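PDB 7AVH: LPXTG cell wall surface protein from Streptococcus gordonii, which is a cell-wall-anchored surface adhesin whose tandem SHIRT domains, two of which make up this chain, probably form a variable-length stalk that projects its adhesive region. Local coordinates for residues K99-L108 / K129-W139; L116-P127 / F141-N152. All coordinates share one frame; numbering follows the deposited sequence.

Contact 1: K99-L108 / K129-W139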
loop_
_atom_site.group_PDB
_atom_site.type_symbol
_atom_site.label_atom_id
_atom_site.label_comp_id
_atom_site.label_asym_id
_atom_site.label_seq_id
_atom_site.Cartn_x
_atom_site.Cartn_y
_atom_site.Cartn_z
ATOM N N LYS A 99 30.258 -25.182 -13.308
ATOM C CA LYS A 99 28.938 -25.794 -13.516
ATOM C C LYS A 99 27.874 -24.692 -13.591
ATOM O O LYS A 99 27.746 -23.893 -12.644
ATOM C CB LYS A 99 28.583 -26.748 -12.370
ATOM C CG LYS A 99 29.341 -28.076 -12.396
ATOM C CD LYS A 99 28.929 -29.037 -13.564
ATOM C CE LYS A 99 27.400 -29.058 -13.738
ATOM N NZ LYS A 99 26.848 -30.149 -14.609
ATOM N N GLU A 100 27.088 -24.716 -14.644
ATOM C CA GLU A 100 25.929 -23.795 -14.787
ATOM C C GLU A 100 24.703 -24.490 -14.237
ATOM O O GLU A 100 24.530 -25.730 -14.375
ATOM C CB GLU A 100 25.795 -23.374 -16.261
ATOM C CG GLU A 100 27.030 -22.621 -16.825
ATOM C CD GLU A 100 27.537 -21.418 -16.007
ATOM O OE1 GLU A 100 26.697 -20.589 -15.579
ATOM O OE2 GLU A 100 28.766 -21.295 -15.785
ATOM N N LEU A 101 23.778 -23.695 -13.713
ATOM C CA LEU A 101 22.490 -24.239 -13.294
ATOM C C LEU A 101 21.723 -24.822 -14.475
ATOM O O LEU A 101 21.588 -24.201 -15.547
ATOM C CB LEU A 101 21.601 -23.140 -12.688
ATOM C CG LEU A 101 22.149 -22.463 -11.454
ATOM C CD1 LEU A 101 21.208 -21.387 -10.982
ATOM C CD2 LEU A 101 22.432 -23.446 -10.322
ATOM N N PRO A 102 21.096 -25.993 -14.257
ATOM C CA PRO A 102 20.195 -26.550 -15.259
ATOM C C PRO A 102 18.823 -25.851 -15.186
ATOM O O PRO A 102 18.450 -25.257 -14.167
ATOM C CB PRO A 102 20.049 -28.002 -14.786
ATOM C CG PRO A 102 20.180 -27.923 -13.317
ATOM C CD PRO A 102 21.189 -26.837 -13.045
ATOM N N GLN A 103 18.048 -26.076 -16.221
ATOM C CA GLN A 103 16.748 -25.403 -16.298
ATOM C C GLN A 103 15.855 -25.873 -15.167
ATOM O O GLN A 103 15.039 -25.148 -14.636
ATOM C CB GLN A 103 16.110 -25.703 -17.642
ATOM C CG GLN A 103 14.813 -24.908 -17.848
ATOM C CD GLN A 103 15.085 -23.421 -17.767
ATOM O OE1 GLN A 103 16.013 -22.909 -18.376
ATOM N NE2 GLN A 103 14.304 -22.700 -16.983
ATOM N N GLU A 104 15.965 -27.125 -14.737
ATOM C CA GLU A 104 15.110 -27.645 -13.658
ATOM C C GLU A 104 15.356 -26.837 -12.398
ATOM O O GLU A 104 14.423 -26.774 -11.553
ATOM C CB GLU A 104 15.278 -29.134 -13.430
ATOM C CG GLU A 104 14.759 -29.934 -14.566
ATOM C CD GLU A 104 15.670 -30.082 -15.793
ATOM O OE1 GLU A 104 16.821 -29.630 -15.759
ATOM O OE2 GLU A 104 15.196 -30.696 -16.798
ATOM N N VAL A 105 16.548 -26.381 -12.104
ATOM C CA VAL A 105 16.793 -25.530 -10.939
ATOM C C VAL A 105 16.206 -24.135 -11.203
ATOM O O VAL A 105 15.522 -23.601 -10.303
ATOM C CB VAL A 105 18.264 -25.478 -10.543
ATOM C CG1 VAL A 105 18.531 -24.393 -9.535
ATOM C CG2 VAL A 105 18.718 -26.873 -10.025
ATOM N N LYS A 106 16.463 -23.587 -12.337
ATOM C CA LYS A 106 15.935 -22.234 -12.669
ATOM C C LYS A 106 14.416 -22.241 -12.598
ATOM O O LYS A 106 13.836 -21.191 -12.173
ATOM C CB LYS A 106 16.449 -21.785 -14.008
ATOM C CG LYS A 106 17.947 -21.606 -14.113
ATOM C CD LYS A 106 18.425 -21.239 -15.496
ATOM C CE LYS A 106 19.898 -21.003 -15.632
ATOM N NZ LYS A 106 20.213 -20.389 -16.953
ATOM N N ASP A 107 13.755 -23.353 -12.930
ATOM C CA ASP A 107 12.281 -23.426 -12.881
ATOM C C ASP A 107 11.736 -23.266 -11.448
ATOM O O ASP A 107 10.523 -22.994 -11.306
ATOM C CB ASP A 107 11.819 -24.764 -13.411
ATOM C CG ASP A 107 11.922 -24.983 -14.912
ATOM O OD1 ASP A 107 11.989 -23.974 -15.680
ATOM O OD2 ASP A 107 11.863 -26.251 -15.333
ATOM N N LEU A 108 12.566 -23.405 -10.422
ATOM C CA LEU A 108 12.167 -23.323 -9.022
ATOM C C LEU A 108 12.360 -21.902 -8.446
ATOM O O LEU A 108 12.140 -21.711 -7.264
ATOM C CB LEU A 108 12.965 -24.334 -8.179
ATOM C CG LEU A 108 12.711 -25.803 -8.559
ATOM C CD1 LEU A 108 13.753 -26.683 -7.850
ATOM C CD2 LEU A 108 11.320 -26.212 -8.223
ATOM N N LYS A 129 11.379 -27.047 -3.519
ATOM C CA LYS A 129 12.182 -28.226 -3.116
ATOM C C LYS A 129 13.629 -27.712 -3.192
ATOM O O LYS A 129 13.942 -26.706 -3.884
ATOM C CB LYS A 129 11.916 -29.439 -4.013
ATOM C CG LYS A 129 12.239 -29.227 -5.491
ATOM C CD LYS A 129 11.911 -30.450 -6.296
ATOM C CE LYS A 129 12.197 -30.315 -7.772
ATOM N NZ LYS A 129 11.972 -31.609 -8.464
ATOM N N THR A 130 14.500 -28.519 -2.584
ATOM C CA THR A 130 15.909 -28.093 -2.378
ATOM C C THR A 130 16.904 -29.063 -2.977
ATOM O O THR A 130 18.084 -28.819 -2.766
ATOM C CB THR A 130 16.197 -27.810 -0.910
ATOM O OG1 THR A 130 15.845 -28.960 -0.150
ATOM C CG2 THR A 130 15.409 -26.663 -0.341
ATOM N N GLU A 131 16.442 -30.043 -3.713
ATOM C CA GLU A 131 17.342 -30.938 -4.452
ATOM C C GLU A 131 16.744 -31.240 -5.812
ATOM O O GLU A 131 15.500 -31.418 -5.960
ATOM C CB GLU A 131 17.570 -32.272 -3.703
ATOM C CG GLU A 131 18.493 -32.252 -2.488
ATOM C CD GLU A 131 18.414 -33.561 -1.731
ATOM O OE1 GLU A 131 17.342 -33.796 -1.094
ATOM O OE2 GLU A 131 19.371 -34.355 -1.824
ATOM N N VAL A 132 17.630 -31.325 -6.802
ATOM C CA VAL A 132 17.287 -31.729 -8.154
ATOM C C VAL A 132 18.349 -32.708 -8.641
ATOM O O VAL A 132 19.528 -32.294 -8.748
ATOM C CB VAL A 132 17.206 -30.521 -9.112
ATOM C CG1 VAL A 132 16.930 -30.987 -10.509
ATOM C CG2 VAL A 132 16.148 -29.489 -8.742
ATOM N N LYS A 133 17.914 -33.893 -9.010
ATOM C CA LYS A 133 18.844 -34.891 -9.585
ATOM C C LYS A 133 18.816 -34.770 -11.113
ATOM O O LYS A 133 17.730 -34.654 -11.718
ATOM C CB LYS A 133 18.412 -36.297 -9.188
ATOM C CG LYS A 133 19.386 -37.379 -9.633
ATOM C CD LYS A 133 18.855 -38.768 -9.310
ATOM C CE LYS A 133 19.718 -39.867 -9.889
ATOM N NZ LYS A 133 19.144 -41.107 -9.349
ATOM N N THR A 134 19.962 -34.845 -11.750
ATOM C CA THR A 134 20.112 -34.866 -13.207
ATOM C C THR A 134 21.009 -36.077 -13.584
ATOM O O THR A 134 21.633 -36.656 -12.661
ATOM C CB THR A 134 20.761 -33.590 -13.761
ATOM O OG1 THR A 134 22.158 -33.598 -13.416
ATOM C CG2 THR A 134 20.031 -32.325 -13.325
ATOM N N THR A 135 21.184 -36.340 -14.868
ATOM C CA THR A 135 22.065 -37.457 -15.292
ATOM C C THR A 135 23.482 -37.213 -14.755
ATOM O O THR A 135 24.236 -38.198 -14.525
ATOM C CB THR A 135 22.111 -37.637 -16.817
ATOM O OG1 THR A 135 22.575 -36.414 -17.403
ATOM C CG2 THR A 135 20.773 -38.000 -17.401
ATOM N N GLU A 136 23.901 -35.962 -14.611
ATOM C CA GLU A 136 25.295 -35.613 -14.281
ATOM C C GLU A 136 25.578 -35.688 -12.788
ATOM O O GLU A 136 26.774 -35.770 -12.396
ATOM C CB GLU A 136 25.604 -34.203 -14.824
ATOM C CG GLU A 136 25.648 -34.083 -16.346
ATOM C CD GLU A 136 26.200 -35.297 -17.065
ATOM O OE1 GLU A 136 27.425 -35.462 -17.095
ATOM O OE2 GLU A 136 25.386 -36.079 -17.574
ATOM N N GLY A 137 24.582 -35.420 -11.962
ATOM C CA GLY A 137 24.703 -35.383 -10.504
ATOM C C GLY A 137 23.540 -34.674 -9.855
ATOM O O GLY A 137 22.436 -34.669 -10.406
ATOM N N THR A 138 23.732 -34.223 -8.651
ATOM C CA THR A 138 22.619 -33.608 -7.907
ATOM C C THR A 138 22.989 -32.187 -7.546
ATOM O O THR A 138 24.069 -31.870 -7.062
ATOM C CB THR A 138 22.291 -34.464 -6.663
ATOM O OG1 THR A 138 21.740 -35.710 -7.088
ATOM C CG2 THR A 138 21.274 -33.871 -5.699
ATOM N N TRP A 139 21.961 -31.321 -7.661
ATOM C CA TRP A 139 21.999 -29.930 -7.223
ATOM C C TRP A 139 21.275 -29.818 -5.901
ATOM O O TRP A 139 20.140 -30.294 -5.811
ATOM C CB TRP A 139 21.376 -29.041 -8.269
ATOM C CG TRP A 139 22.198 -28.890 -9.490
ATOM C CD1 TRP A 139 22.125 -29.620 -10.632
ATOM C CD2 TRP A 139 23.232 -27.935 -9.674
ATOM N NE1 TRP A 139 23.051 -29.191 -11.531
ATOM C CE2 TRP A 139 23.753 -28.146 -10.979
ATOM C CE3 TRP A 139 23.752 -26.897 -8.885
ATOM C CZ2 TRP A 139 24.746 -27.309 -11.531
ATOM C CZ3 TRP A 139 24.732 -26.090 -9.404
ATOM C CH2 TRP A 139 25.204 -26.274 -10.735
HETATM O O HOH W 1 23.462 -30.772 -14.183
#
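Pro102 lies over one face of the Trp139 indole, with its CD 3.6 Å from the centroid of the five-membered ring and 24° off the ring normal. This is a CH-pi contact, and the neighbouring CG extends it over NE1 and CD1. Leu101 makes a second, off-centre one, its CD2 standing 4.1 Å from the centroid of the six-membered ring of Trp139. The indole reaches both residues because its CG is turned anti to the carbonyl carbon (chi1 -71°). At the far end of the ring, Lys99 rests its CB 3.8 Å from Trp139 CH2; bends at chi2 and chi3 then fold the chain back, so that CE also passes CZ2.

Purely aliphatic packing continues along the helix 103-106, for which Pro102 is the N-cap residue. Val105 CG2 is shared, touching Trp139 CB and, at 3.9 Å, Val132 CG2. Leu108 and Val132 meet tip to tip, CD1 against CG2 at 3.8 Å, while Lys129 crosses Leu108 at about a right angle.

No direct hydrogen bond joins 99-108 to 129-139; a water does the polar work. It accepts from Trp139 NE1 at 3.1 Å, in the indole plane, and weakly from Lys99 NZ at 3.5 Å. The same water is paired with Thr134 OG1; that hydroxyl oxygen accepts from Glu136 N in an ST turn where the hairpin of strands 131-134 and 137-144 reverses.

Phe164 of strand 156-166 adds a cation-pi partner for Lys99 and meets the indole as well. With Trp139 gripped by CH-pi and aliphatic contacts and its N-H taken up by water, the loop 99-102 and the short helix after it are held on the hairpin by shape and dispersion more than by directional bonds.

Contact 2: L116-P127 / F141-N152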
loop_
_atom_site.group_PDB
_atom_site.type_symbol
_atom_site.label_atom_id
_atom_site.label_comp_id
_atom_site.label_asym_id
_atom_site.label_seq_id
_atom_site.Cartn_x
_atom_site.Cartn_y
_atom_site.Cartn_z
ATOM N N LEU A 116 4.961 -4.876 -0.544
ATOM C CA LEU A 116 5.659 -4.798 0.753
ATOM C C LEU A 116 5.728 -3.336 1.197
ATOM O O LEU A 116 6.152 -2.464 0.456
ATOM C CB LEU A 116 7.059 -5.390 0.629
ATOM C CG LEU A 116 7.173 -6.825 0.086
ATOM C CD1 LEU A 116 8.597 -7.303 0.105
ATOM C CD2 LEU A 116 6.272 -7.748 0.842
ATOM N N LYS A 117 5.366 -3.094 2.433
ATOM C CA LYS A 117 5.412 -1.739 2.998
ATOM C C LYS A 117 6.829 -1.262 3.234
ATOM O O LYS A 117 7.717 -2.026 3.683
ATOM C CB LYS A 117 4.609 -1.678 4.283
ATOM C CG LYS A 117 3.125 -1.817 3.976
ATOM C CD LYS A 117 2.230 -1.495 5.138
ATOM C CE LYS A 117 0.789 -1.858 4.865
ATOM N NZ LYS A 117 0.072 -1.635 6.142
ATOM N N ASP A 118 7.052 -0.010 2.932
ATOM C CA ASP A 118 8.322 0.654 3.292
ATOM C C ASP A 118 8.560 0.508 4.811
ATOM O O ASP A 118 7.603 0.680 5.636
ATOM C CB ASP A 118 8.361 2.128 2.875
ATOM C CG ASP A 118 9.774 2.664 2.574
ATOM O OD1 ASP A 118 10.726 1.907 2.707
ATOM O OD2 ASP A 118 9.917 3.848 2.158
ATOM N N GLY A 119 9.801 0.169 5.152
ATOM C CA GLY A 119 10.272 -0.068 6.531
ATOM C C GLY A 119 9.994 -1.482 7.024
ATOM O O GLY A 119 10.441 -1.782 8.153
ATOM N N SER A 120 9.250 -2.317 6.283
ATOM C CA SER A 120 8.935 -3.693 6.695
ATOM C C SER A 120 10.154 -4.615 6.471
ATOM O O SER A 120 11.138 -4.262 5.788
ATOM C CB SER A 120 7.690 -4.257 5.999
ATOM O OG SER A 120 7.929 -4.463 4.598
ATOM N N GLN A 121 10.109 -5.770 7.089
ATOM C CA GLN A 121 11.151 -6.816 6.902
ATOM C C GLN A 121 10.726 -7.767 5.801
ATOM O O GLN A 121 9.600 -8.316 5.837
ATOM C CB GLN A 121 11.377 -7.588 8.213
ATOM C CG GLN A 121 12.746 -8.292 8.253
ATOM C CD GLN A 121 13.796 -7.263 8.613
ATOM O OE1 GLN A 121 14.986 -7.528 8.492
ATOM N NE2 GLN A 121 13.378 -6.060 8.997
ATOM N N ALA A 122 11.602 -7.961 4.821
ATOM C CA ALA A 122 11.360 -8.966 3.778
ATOM C C ALA A 122 12.205 -10.207 4.080
ATOM O O ALA A 122 13.408 -10.051 4.377
ATOM C CB ALA A 122 11.694 -8.439 2.419
ATOM N N THR A 123 11.601 -11.353 3.949
ATOM C CA THR A 123 12.346 -12.645 4.052
ATOM C C THR A 123 12.141 -13.410 2.755
ATOM O O THR A 123 11.044 -13.468 2.201
ATOM C CB THR A 123 12.000 -13.424 5.321
ATOM O OG1 THR A 123 10.618 -13.802 5.281
ATOM C CG2 THR A 123 12.295 -12.603 6.564
ATOM N N PRO A 124 13.219 -13.971 2.176
ATOM C CA PRO A 124 13.083 -14.594 0.899
ATOM C C PRO A 124 12.230 -15.856 0.995
ATOM O O PRO A 124 12.160 -16.523 2.036
ATOM C CB PRO A 124 14.532 -15.014 0.551
ATOM C CG PRO A 124 15.164 -15.148 1.883
ATOM C CD PRO A 124 14.583 -14.007 2.682
ATOM N N THR A 125 11.524 -16.140 -0.094
ATOM C CA THR A 125 10.737 -17.356 -0.239
ATOM C C THR A 125 11.703 -18.536 -0.420
ATOM O O THR A 125 12.493 -18.520 -1.350
ATOM C CB THR A 125 9.814 -17.249 -1.439
ATOM O OG1 THR A 125 9.006 -16.095 -1.308
ATOM C CG2 THR A 125 8.934 -18.462 -1.572
ATOM N N GLN A 126 11.516 -19.567 0.355
ATOM C CA GLN A 126 12.310 -20.793 0.171
ATOM C C GLN A 126 11.859 -21.483 -1.096
ATOM O O GLN A 126 10.675 -21.521 -1.444
ATOM C CB GLN A 126 12.170 -21.667 1.412
ATOM C CG GLN A 126 12.938 -21.070 2.583
ATOM C CD GLN A 126 14.433 -21.058 2.420
ATOM O OE1 GLN A 126 14.905 -22.061 1.970
ATOM N NE2 GLN A 126 15.158 -19.987 2.689
ATOM N N PRO A 127 12.825 -22.091 -1.847
ATOM C CA PRO A 127 12.442 -22.903 -2.985
ATOM C C PRO A 127 11.487 -24.045 -2.574
ATOM O O PRO A 127 11.516 -24.514 -1.418
ATOM C CB PRO A 127 13.789 -23.435 -3.485
ATOM C CG PRO A 127 14.787 -22.374 -3.042
ATOM C CD PRO A 127 14.281 -21.943 -1.699
ATOM N N PHE A 141 20.168 -26.947 -2.761
ATOM C CA PHE A 141 20.116 -25.535 -2.364
ATOM C C PHE A 141 20.923 -25.346 -1.091
ATOM O O PHE A 141 20.755 -26.132 -0.120
ATOM C CB PHE A 141 18.662 -25.159 -2.201
ATOM C CG PHE A 141 18.502 -23.679 -1.899
ATOM C CD1 PHE A 141 18.846 -22.763 -2.846
ATOM C CD2 PHE A 141 17.967 -23.249 -0.713
ATOM C CE1 PHE A 141 18.737 -21.410 -2.632
ATOM C CE2 PHE A 141 17.756 -21.884 -0.509
ATOM C CZ PHE A 141 18.153 -20.984 -1.472
ATOM N N LYS A 142 21.710 -24.301 -1.028
ATOM C CA LYS A 142 22.518 -23.925 0.160
ATOM C C LYS A 142 21.742 -22.914 1.004
ATOM O O LYS A 142 21.224 -23.269 2.073
ATOM C CB LYS A 142 23.908 -23.461 -0.291
ATOM C CG LYS A 142 24.908 -23.050 0.781
ATOM C CD LYS A 142 26.248 -22.521 0.265
ATOM C CE LYS A 142 27.197 -21.959 1.326
ATOM N NZ LYS A 142 27.018 -22.508 2.705
ATOM N N SER A 143 21.592 -21.704 0.500
ATOM C CA SER A 143 20.904 -20.637 1.259
ATOM C C SER A 143 20.881 -19.421 0.370
ATOM O O SER A 143 21.492 -19.343 -0.691
ATOM C CB SER A 143 21.693 -20.279 2.493
ATOM O OG SER A 143 22.972 -19.781 2.112
ATOM N N TYR A 144 20.069 -18.461 0.855
ATOM C CA TYR A 144 20.147 -17.074 0.364
ATOM C C TYR A 144 21.298 -16.328 1.037
ATOM O O TYR A 144 21.783 -16.735 2.061
ATOM C CB TYR A 144 18.800 -16.379 0.563
ATOM C CG TYR A 144 17.715 -16.910 -0.339
ATOM C CD1 TYR A 144 17.671 -16.576 -1.692
ATOM C CD2 TYR A 144 16.770 -17.778 0.144
ATOM C CE1 TYR A 144 16.713 -17.131 -2.524
ATOM C CE2 TYR A 144 15.783 -18.310 -0.657
ATOM C CZ TYR A 144 15.749 -17.976 -2.009
ATOM O OH TYR A 144 14.785 -18.502 -2.834
ATOM N N ASP A 145 21.764 -15.298 0.375
ATOM C CA ASP A 145 22.884 -14.449 0.826
ATOM C C ASP A 145 22.530 -13.681 2.104
ATOM O O ASP A 145 23.436 -13.337 2.843
ATOM C CB ASP A 145 23.258 -13.484 -0.307
ATOM C CG ASP A 145 22.187 -12.472 -0.750
ATOM O OD1 ASP A 145 20.951 -12.793 -0.826
ATOM O OD2 ASP A 145 22.622 -11.389 -1.092
ATOM N N LYS A 146 21.260 -13.388 2.308
ATOM C CA LYS A 146 20.802 -12.870 3.609
ATOM C C LYS A 146 19.486 -13.551 3.973
ATOM O O LYS A 146 18.732 -14.077 3.099
ATOM C CB LYS A 146 20.727 -11.346 3.576
ATOM C CG LYS A 146 19.897 -10.860 2.419
ATOM C CD LYS A 146 20.327 -9.547 1.815
ATOM C CE LYS A 146 19.525 -9.315 0.557
ATOM N NZ LYS A 146 19.807 -7.991 -0.017
ATOM N N THR A 147 19.256 -13.598 5.276
ATOM C CA THR A 147 18.043 -14.219 5.861
ATOM C C THR A 147 16.865 -13.259 5.740
ATOM O O THR A 147 15.724 -13.706 5.842
ATOM C CB THR A 147 18.272 -14.565 7.346
ATOM O OG1 THR A 147 18.558 -13.379 8.097
ATOM C CG2 THR A 147 19.437 -15.468 7.499
ATOM N N SER A 148 17.133 -11.978 5.632
ATOM C CA SER A 148 16.094 -10.922 5.654
ATOM C C SER A 148 16.732 -9.638 5.207
ATOM O O SER A 148 17.939 -9.532 5.207
ATOM C CB SER A 148 15.559 -10.800 7.038
ATOM O OG SER A 148 16.620 -10.465 7.919
ATOM N N GLU A 149 15.919 -8.652 4.840
ATOM C CA GLU A 149 16.428 -7.289 4.632
ATOM C C GLU A 149 15.264 -6.349 4.855
ATOM O O GLU A 149 14.133 -6.644 4.491
ATOM C CB GLU A 149 17.028 -7.135 3.231
ATOM C CG GLU A 149 17.272 -5.705 2.799
ATOM C CD GLU A 149 17.107 -5.540 1.300
ATOM O OE1 GLU A 149 17.513 -6.478 0.567
ATOM O OE2 GLU A 149 16.546 -4.487 0.876
ATOM N N THR A 150 15.595 -5.210 5.405
ATOM C CA THR A 150 14.616 -4.144 5.645
ATOM C C THR A 150 14.367 -3.454 4.317
ATOM O O THR A 150 15.339 -3.067 3.606
ATOM C CB THR A 150 15.161 -3.151 6.670
ATOM O OG1 THR A 150 15.533 -3.846 7.848
ATOM C CG2 THR A 150 14.156 -2.071 7.020
ATOM N N ILE A 151 13.093 -3.236 3.987
ATOM C CA ILE A 151 12.693 -2.426 2.820
ATOM C C ILE A 151 12.955 -0.971 3.215
ATOM O O ILE A 151 12.316 -0.467 4.172
ATOM C CB ILE A 151 11.207 -2.682 2.455
ATOM C CG1 ILE A 151 10.955 -4.137 2.051
ATOM C CG2 ILE A 151 10.765 -1.729 1.370
ATOM C CD1 ILE A 151 11.715 -4.630 0.832
ATOM N N ASN A 152 13.895 -0.296 2.575
ATOM C CA ASN A 152 14.160 1.127 2.907
ATOM C C ASN A 152 14.143 1.924 1.617
ATOM O O ASN A 152 15.217 2.335 1.145
ATOM C CB ASN A 152 15.460 1.282 3.684
ATOM C CG ASN A 152 15.748 2.719 4.049
ATOM O OD1 ASN A 152 16.882 3.044 4.376
ATOM N ND2 ASN A 152 14.729 3.566 4.029
HETATM O O HOH W 2 18.181 -19.311 3.139
#
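Pro127 sits squarely on the Phe141 ring, its CG 3.8 Å from the centroid and only 4° off the normal. Next to this pair Pro124 lays CB over one face of Tyr144, 3.7 Å from that ring's centroid, while Phe141 CZ approaches the opposite face, so the tyrosine is sandwiched; its OH donates a bond classed as weak to Thr125 O at 2.7 Å. Farther along, Ile151 brings CD1 up against both Leu116 CD1 and Ala122 CB, 4.1 Å from the latter; Tyr86 of strand 72-94 also packs on this isoleucine.

The backbones here form a short antiparallel pair of strands, 121-122 with 149-150, separate from the main sheet of this SHIRT domain, a family of the ubiquitin-like clan. Ala122 and Glu149 are its hydrogen-bonded pair, Gln121 and Thr150 the non-hydrogen-bonded one. Past it, Ile151 N donates to Ser120 O at 2.8 Å with a nearly straight bond (173°), and Gly119 N returns the link to Ile151 O. That bond leaves from a type II turn, Lys117 to Ser120, which Ser120 OG braces by donating to a lone pair of Lys117 O at 2.6 Å.

Two exposed glutamines complete the polar edge. Gln126 NE2 comes to the tyrosine's edge and shares a water with Tyr144 N. Gln121, bent at chi2, offers NE2 to Thr150 OG1 at 3.3 Å, the hydroxyl 33° out of the amide plane, and its OE1 accepts weakly from Ser148 OG.

How the contacts relate
Both contacts belong to the second SHIRT domain and share strand 137-144: contact 1 uses its start, contact 2 its end, with centres about 23 Å apart. They join where Thr130 O and Phe141 N, 2.8 Å apart, probably form a hydrogen bond. Along the chain their segments alternate, so the helix and hairpin of 99-108/129-139 are interleaved with the loops and paired strands of 116-127/141-152. Contact 1, partly buried near the C-terminal tip, joins a loop and short helix to the hairpin through apolar packing and one water, weakly bridging. Contact 2 lies mostly at the surface and nearer the chain's middle; there backbone bonds supplement proline-aromatic packing.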